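Local coordinates for protein CG8862 (Drosophila melanogaster, PDB 3ISM) that probably cleaves DNA and RNA as a magnesium-dependent mitochondrial endonuclease of the DNA/RNA non-specific family, at residues 95-100 / 175-180; 125-130 / 135-140. One frame throughout, in Å; residues are numbered along the deposited sequence.

Contact 1 of 2, residues 95-100 / 175-180; sequences SGYDRG and KYEVIG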
loop_
_atom_site.group_PDB
_atom_site.type_symbol
_atom_site.label_atom_id
_atom_site.label_comp_id
_atom_site.label_asym_id
_atom_site.label_seq_id
_atom_site.Cartn_x
_atom_site.Cartn_y
_atom_site.Cartn_z
ATOM N N SER B 95 22.095 -4.025 1.311
ATOM C CA SER B 95 20.883 -3.989 0.508
ATOM C C SER B 95 21.038 -3.110 -0.728
ATOM O O SER B 95 20.265 -3.225 -1.681
ATOM C CB SER B 95 19.720 -3.468 1.352
ATOM O OG SER B 95 19.953 -2.132 1.787
ATOM N N GLY B 96 22.033 -2.233 -0.699
ATOM C CA GLY B 96 22.220 -1.232 -1.735
ATOM C C GLY B 96 21.480 0.047 -1.392
ATOM O O GLY B 96 21.341 0.935 -2.241
ATOM N N TYR B 97 21.005 0.146 -0.149
ATOM C CA TYR B 97 20.218 1.299 0.306
ATOM C C TYR B 97 20.696 1.834 1.654
ATOM O O TYR B 97 21.183 1.089 2.504
ATOM C CB TYR B 97 18.726 0.942 0.415
ATOM C CG TYR B 97 18.093 0.526 -0.889
ATOM C CD1 TYR B 97 17.734 1.479 -1.845
ATOM C CD2 TYR B 97 17.867 -0.819 -1.174
ATOM C CE1 TYR B 97 17.177 1.105 -3.051
ATOM C CE2 TYR B 97 17.306 -1.209 -2.380
ATOM C CZ TYR B 97 16.961 -0.240 -3.316
ATOM O OH TYR B 97 16.396 -0.629 -4.518
ATOM N N ASP B 98 20.536 3.135 1.842
ATOM C CA ASP B 98 20.879 3.776 3.089
ATOM C C ASP B 98 19.667 3.649 4.010
ATOM O O ASP B 98 18.541 3.565 3.528
ATOM C CB ASP B 98 21.119 5.267 2.833
ATOM C CG ASP B 98 22.524 5.577 2.391
ATOM O OD1 ASP B 98 23.296 4.648 2.065
ATOM O OD2 ASP B 98 22.862 6.779 2.381
ATOM N N ARG B 99 19.901 3.658 5.321
ATOM C CA ARG B 99 18.833 3.914 6.288
ATOM C C ARG B 99 18.570 5.414 6.272
ATOM O O ARG B 99 19.344 6.213 6.853
ATOM C CB ARG B 99 19.246 3.464 7.695
ATOM C CG ARG B 99 19.523 1.977 7.803
ATOM C CD ARG B 99 20.391 1.638 8.992
ATOM N NE ARG B 99 21.784 1.988 8.751
ATOM C CZ ARG B 99 22.821 1.520 9.446
ATOM N NH1 ARG B 99 22.639 0.654 10.438
ATOM N NH2 ARG B 99 24.048 1.916 9.138
ATOM N N GLY B 100 17.502 5.813 5.590
ATOM C CA GLY B 100 17.264 7.247 5.342
ATOM C C GLY B 100 16.261 7.854 6.304
ATOM O O GLY B 100 15.088 7.423 6.345
ATOM N N LYS B 175 5.233 -0.905 -8.640
ATOM C CA LYS B 175 6.217 -1.927 -8.280
ATOM C C LYS B 175 7.347 -1.382 -7.404
ATOM O O LYS B 175 7.890 -0.315 -7.674
ATOM C CB LYS B 175 6.768 -2.589 -9.530
ATOM C CG LYS B 175 7.529 -3.876 -9.277
ATOM C CD LYS B 175 8.202 -4.316 -10.537
ATOM C CE LYS B 175 8.855 -5.663 -10.361
ATOM N NZ LYS B 175 9.587 -6.038 -11.603
ATOM N N TYR B 176 7.701 -2.105 -6.349
ATOM C CA TYR B 176 8.832 -1.680 -5.519
ATOM C C TYR B 176 9.515 -2.865 -4.874
ATOM O O TYR B 176 8.879 -3.879 -4.584
ATOM C CB TYR B 176 8.414 -0.653 -4.464
ATOM C CG TYR B 176 7.222 -1.061 -3.637
ATOM C CD1 TYR B 176 5.924 -0.753 -4.055
ATOM C CD2 TYR B 176 7.384 -1.799 -2.468
ATOM C CE1 TYR B 176 4.830 -1.139 -3.324
ATOM C CE2 TYR B 176 6.292 -2.191 -1.720
ATOM C CZ TYR B 176 5.013 -1.849 -2.150
ATOM O OH TYR B 176 3.912 -2.227 -1.412
ATOM N N GLU B 177 10.825 -2.724 -4.686
ATOM C CA GLU B 177 11.646 -3.723 -4.043
ATOM C C GLU B 177 11.302 -3.720 -2.571
ATOM O O GLU B 177 10.933 -2.678 -2.006
ATOM C CB GLU B 177 13.146 -3.436 -4.276
ATOM C CG GLU B 177 14.072 -4.477 -3.638
ATOM C CD GLU B 177 15.561 -4.281 -3.917
ATOM O OE1 GLU B 177 15.964 -3.373 -4.685
ATOM O OE2 GLU B 177 16.342 -5.063 -3.345
ATOM N N VAL B 178 11.354 -4.906 -1.971
ATOM C CA VAL B 178 11.282 -5.045 -0.522
ATOM C C VAL B 178 12.570 -5.737 -0.092
ATOM O O VAL B 178 13.001 -6.711 -0.718
ATOM C CB VAL B 178 10.022 -5.829 -0.053
ATOM C CG1 VAL B 178 8.757 -4.994 -0.286
ATOM C CG2 VAL B 178 9.907 -7.194 -0.743
ATOM N N ILE B 179 13.205 -5.216 0.951
ATOM C CA ILE B 179 14.510 -5.730 1.357
ATOM C C ILE B 179 14.501 -6.481 2.699
ATOM O O ILE B 179 13.769 -6.132 3.618
ATOM C CB ILE B 179 15.597 -4.606 1.353
ATOM C CG1 ILE B 179 15.204 -3.463 2.297
ATOM C CG2 ILE B 179 15.818 -4.085 -0.074
ATOM C CD1 ILE B 179 16.310 -2.398 2.496
ATOM N N GLY B 180 15.334 -7.510 2.784
ATOM C CA GLY B 180 15.566 -8.248 4.020
ATOM C C GLY B 180 14.444 -9.201 4.372
ATOM O O GLY B 180 13.371 -9.177 3.750
HETATM O O HOH W 1 18.574 -5.420 -2.369
#
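Tyr97 reaches across to Glu177 with its phenol, donating from OH to Glu177 OE1 at 2.8 Å. The carboxylate oxygen sits at the edge of the ring and near its plane, while the phenol oxygen meets OE1 from above the carboxylate plane, 43° out of it. Glu177 spans the gap by being fully stretched: CG is anti to the backbone N (chi1 -179°) and the chain runs straight on to the carboxylate. Its other oxygen, OE2, accepts from a water that also donates to Ser95 O at 2.9 Å, so both carboxylate oxygens are tied to 95-100. The strand 172-179 carrying Glu177 belongs to a three-stranded antiparallel sheet that runs on into the second subunit, and Tyr97 lies close in sequence to the predicted catalytic His101. Beside this polar bridge, Ile179 CG2 lies 4.0 Å from Tyr97 CE2, obliquely to the ring. The other branch of Ile179 ends at CD1, 3.7 Å from Ser95 OG. That hydroxyl is bonded to Tyr92 O and also accepts from Tyr97 N at 3.2 Å, closing an ST turn that leads the chain into Tyr97.

Contact 2 of 2, residues 125-130 / 135-140; sequences APQVGQ and DAWNTL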
loop_
_atom_site.group_PDB
_atom_site.type_symbol
_atom_site.label_atom_id
_atom_site.label_comp_id
_atom_site.label_asym_id
_atom_site.label_seq_id
_atom_site.Cartn_x
_atom_site.Cartn_y
_atom_site.Cartn_z
ATOM N N ALA B 125 13.533 4.870 6.066
ATOM C CA ALA B 125 13.121 4.168 4.851
ATOM C C ALA B 125 14.329 3.992 3.946
ATOM O O ALA B 125 15.258 4.816 3.976
ATOM C CB ALA B 125 11.989 4.904 4.109
ATOM N N PRO B 126 14.348 2.893 3.170
ATOM C CA PRO B 126 15.450 2.667 2.244
ATOM C C PRO B 126 15.532 3.780 1.220
ATOM O O PRO B 126 14.570 4.046 0.497
ATOM C CB PRO B 126 15.102 1.317 1.584
ATOM C CG PRO B 126 14.245 0.640 2.596
ATOM C CD PRO B 126 13.409 1.764 3.182
ATOM N N GLN B 127 16.679 4.439 1.196
ATOM C CA GLN B 127 16.953 5.479 0.222
ATOM C C GLN B 127 18.269 5.183 -0.468
ATOM O O GLN B 127 19.215 4.710 0.176
ATOM C CB GLN B 127 17.035 6.840 0.906
ATOM C CG GLN B 127 15.739 7.255 1.599
ATOM C CD GLN B 127 15.795 8.672 2.117
ATOM O OE1 GLN B 127 16.789 9.088 2.698
ATOM N NE2 GLN B 127 14.723 9.428 1.894
ATOM N N VAL B 128 18.318 5.454 -1.774
ATOM C CA VAL B 128 19.587 5.544 -2.511
ATOM C C VAL B 128 20.534 6.485 -1.763
ATOM O O VAL B 128 20.124 7.556 -1.304
ATOM C CB VAL B 128 19.330 6.048 -3.959
ATOM C CG1 VAL B 128 20.623 6.347 -4.703
ATOM C CG2 VAL B 128 18.484 5.019 -4.727
ATOM N N GLY B 129 21.788 6.071 -1.618
ATOM C CA GLY B 129 22.763 6.816 -0.848
ATOM C C GLY B 129 23.371 7.990 -1.591
ATOM O O GLY B 129 22.858 9.105 -1.520
ATOM N N GLN B 130 24.492 7.726 -2.259
ATOM C CA GLN B 130 25.134 8.667 -3.165
ATOM C C GLN B 130 24.142 9.078 -4.240
ATOM O O GLN B 130 23.522 8.221 -4.892
ATOM C CB GLN B 130 26.347 8.016 -3.827
ATOM C CG GLN B 130 27.572 7.909 -2.939
ATOM C CD GLN B 130 28.703 7.141 -3.604
ATOM O OE1 GLN B 130 29.534 7.717 -4.314
ATOM N NE2 GLN B 130 28.750 5.832 -3.361
ATOM N N ASP B 135 22.981 13.439 -0.838
ATOM C CA ASP B 135 23.149 14.596 -1.710
ATOM C C ASP B 135 21.824 15.355 -1.910
ATOM O O ASP B 135 21.388 16.086 -1.010
ATOM C CB ASP B 135 23.779 14.148 -3.033
ATOM C CG ASP B 135 25.199 13.624 -2.852
ATOM O OD1 ASP B 135 26.137 14.445 -2.739
ATOM O OD2 ASP B 135 25.384 12.389 -2.826
ATOM N N ALA B 136 21.189 15.162 -3.063
ATOM C CA ALA B 136 19.934 15.833 -3.416
ATOM C C ALA B 136 18.873 15.901 -2.287
ATOM O O ALA B 136 18.304 16.961 -2.026
ATOM C CB ALA B 136 19.334 15.194 -4.675
ATOM N N TRP B 137 18.607 14.784 -1.627
ATOM C CA TRP B 137 17.622 14.786 -0.533
ATOM C C TRP B 137 18.104 15.628 0.658
ATOM O O TRP B 137 17.320 16.356 1.268
ATOM C CB TRP B 137 17.278 13.353 -0.105
ATOM C CG TRP B 137 16.163 13.249 0.904
ATOM C CD1 TRP B 137 16.273 12.865 2.210
ATOM C CD2 TRP B 137 14.770 13.515 0.683
ATOM N NE1 TRP B 137 15.043 12.888 2.818
ATOM C CE2 TRP B 137 14.103 13.279 1.901
ATOM C CE3 TRP B 137 14.023 13.923 -0.428
ATOM C CZ2 TRP B 137 12.718 13.436 2.043
ATOM C CZ3 TRP B 137 12.639 14.081 -0.286
ATOM C CH2 TRP B 137 12.010 13.845 0.942
ATOM N N ASN B 138 19.391 15.532 0.985
ATOM C CA ASN B 138 19.979 16.409 2.004
ATOM C C ASN B 138 19.832 17.889 1.628
ATOM O O ASN B 138 19.563 18.728 2.490
ATOM C CB ASN B 138 21.451 16.064 2.268
ATOM C CG ASN B 138 22.128 17.060 3.206
ATOM O OD1 ASN B 138 23.157 17.637 2.870
ATOM N ND2 ASN B 138 21.555 17.259 4.383
ATOM N N THR B 139 19.995 18.199 0.341
ATOM C CA THR B 139 19.855 19.581 -0.145
ATOM C C THR B 139 18.460 20.140 0.183
ATOM O O THR B 139 18.334 21.290 0.634
ATOM C CB THR B 139 20.142 19.668 -1.662
ATOM O OG1 THR B 139 21.431 19.098 -1.923
ATOM C CG2 THR B 139 20.121 21.131 -2.158
ATOM N N LEU B 140 17.433 19.305 -0.005
ATOM C CA LEU B 140 16.067 19.681 0.339
ATOM C C LEU B 140 15.924 19.875 1.849
ATOM O O LEU B 140 15.368 20.885 2.300
ATOM C CB LEU B 140 15.060 18.641 -0.165
ATOM C CG LEU B 140 13.576 18.896 0.165
ATOM C CD1 LEU B 140 13.126 20.311 -0.267
ATOM C CD2 LEU B 140 12.665 17.811 -0.438
#
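Gln127 sets its terminal amide upright over one face of the Trp137 indole, toward the rim formed by the pyrrole part of the ring. Gln127 CD stands 4.2 Å from Trp137 CD1 and 4.3 Å from Trp137 NE1. The two planes are 83° apart, so the amide stands on the ring and does not stack on it. Gln127 gets there with a chain extended beyond CG, while Trp137 sends CG anti to its backbone N (chi1 -173°), which swings the indole off the helix toward strand 124-127. Phe132 packs against the same indole with its ring inclined, and Met210 and Lys192 of the large sheet also touch it. With an alanine at Trp137, the Gln127 amide would probably lose the surface it abuts and be freer to turn, and a gap would be likely to open beside Phe132. The second meeting point is Asp135, whose OD2 comes to 3.7 Å from Gln130 CA. This oxygen accepts from Gly131 N, so the carboxylate ties back to the chain just after Gln130. Asp135 stands at the N-cap position of helix 136-146, yet its side chain makes no capping bond; its carbonyl O takes up Thr139 N at 2.9 Å in the first turn. Asp135 OD1 has a weak hydrogen bond to Asn334 of the CG4930 chain. Gln127 also touches Asn133, a magnesium ligand in a structure of this protein, and its side chain is about 4 Å from a bound magnesium ion at nearest atoms. Strand, connecting segment and helix, with Glu141 one turn beyond Trp137, make up the second strand and the helix of the ββα-metal (His-Me finger) motif of this nuclease family.

How the contacts relate
Contact 1 and contact 2 flank the same two-stranded antiparallel sheet: strand 98-101 belongs to contact 1, and its neighbour 124-127 to contact 2. A probable hydrogen bond from Asp98 N to Gln127 O and another from Gly100 N to Ala125 O, 2.9 Å, join them directly. Contact 2 is nested along the chain within the loop that contact 1 closes, and it lies deeper, its centre about 11 Å from the chain centre against about 17 Å. Both are only partly buried. Contact 1 ties strand 172-179, part of the sheet that continues into the second subunit, to the chain at 95-100 through direct and water-mediated hydrogen bonds; contact 2 joins strand to helix beside the metal through an amide on an indole face.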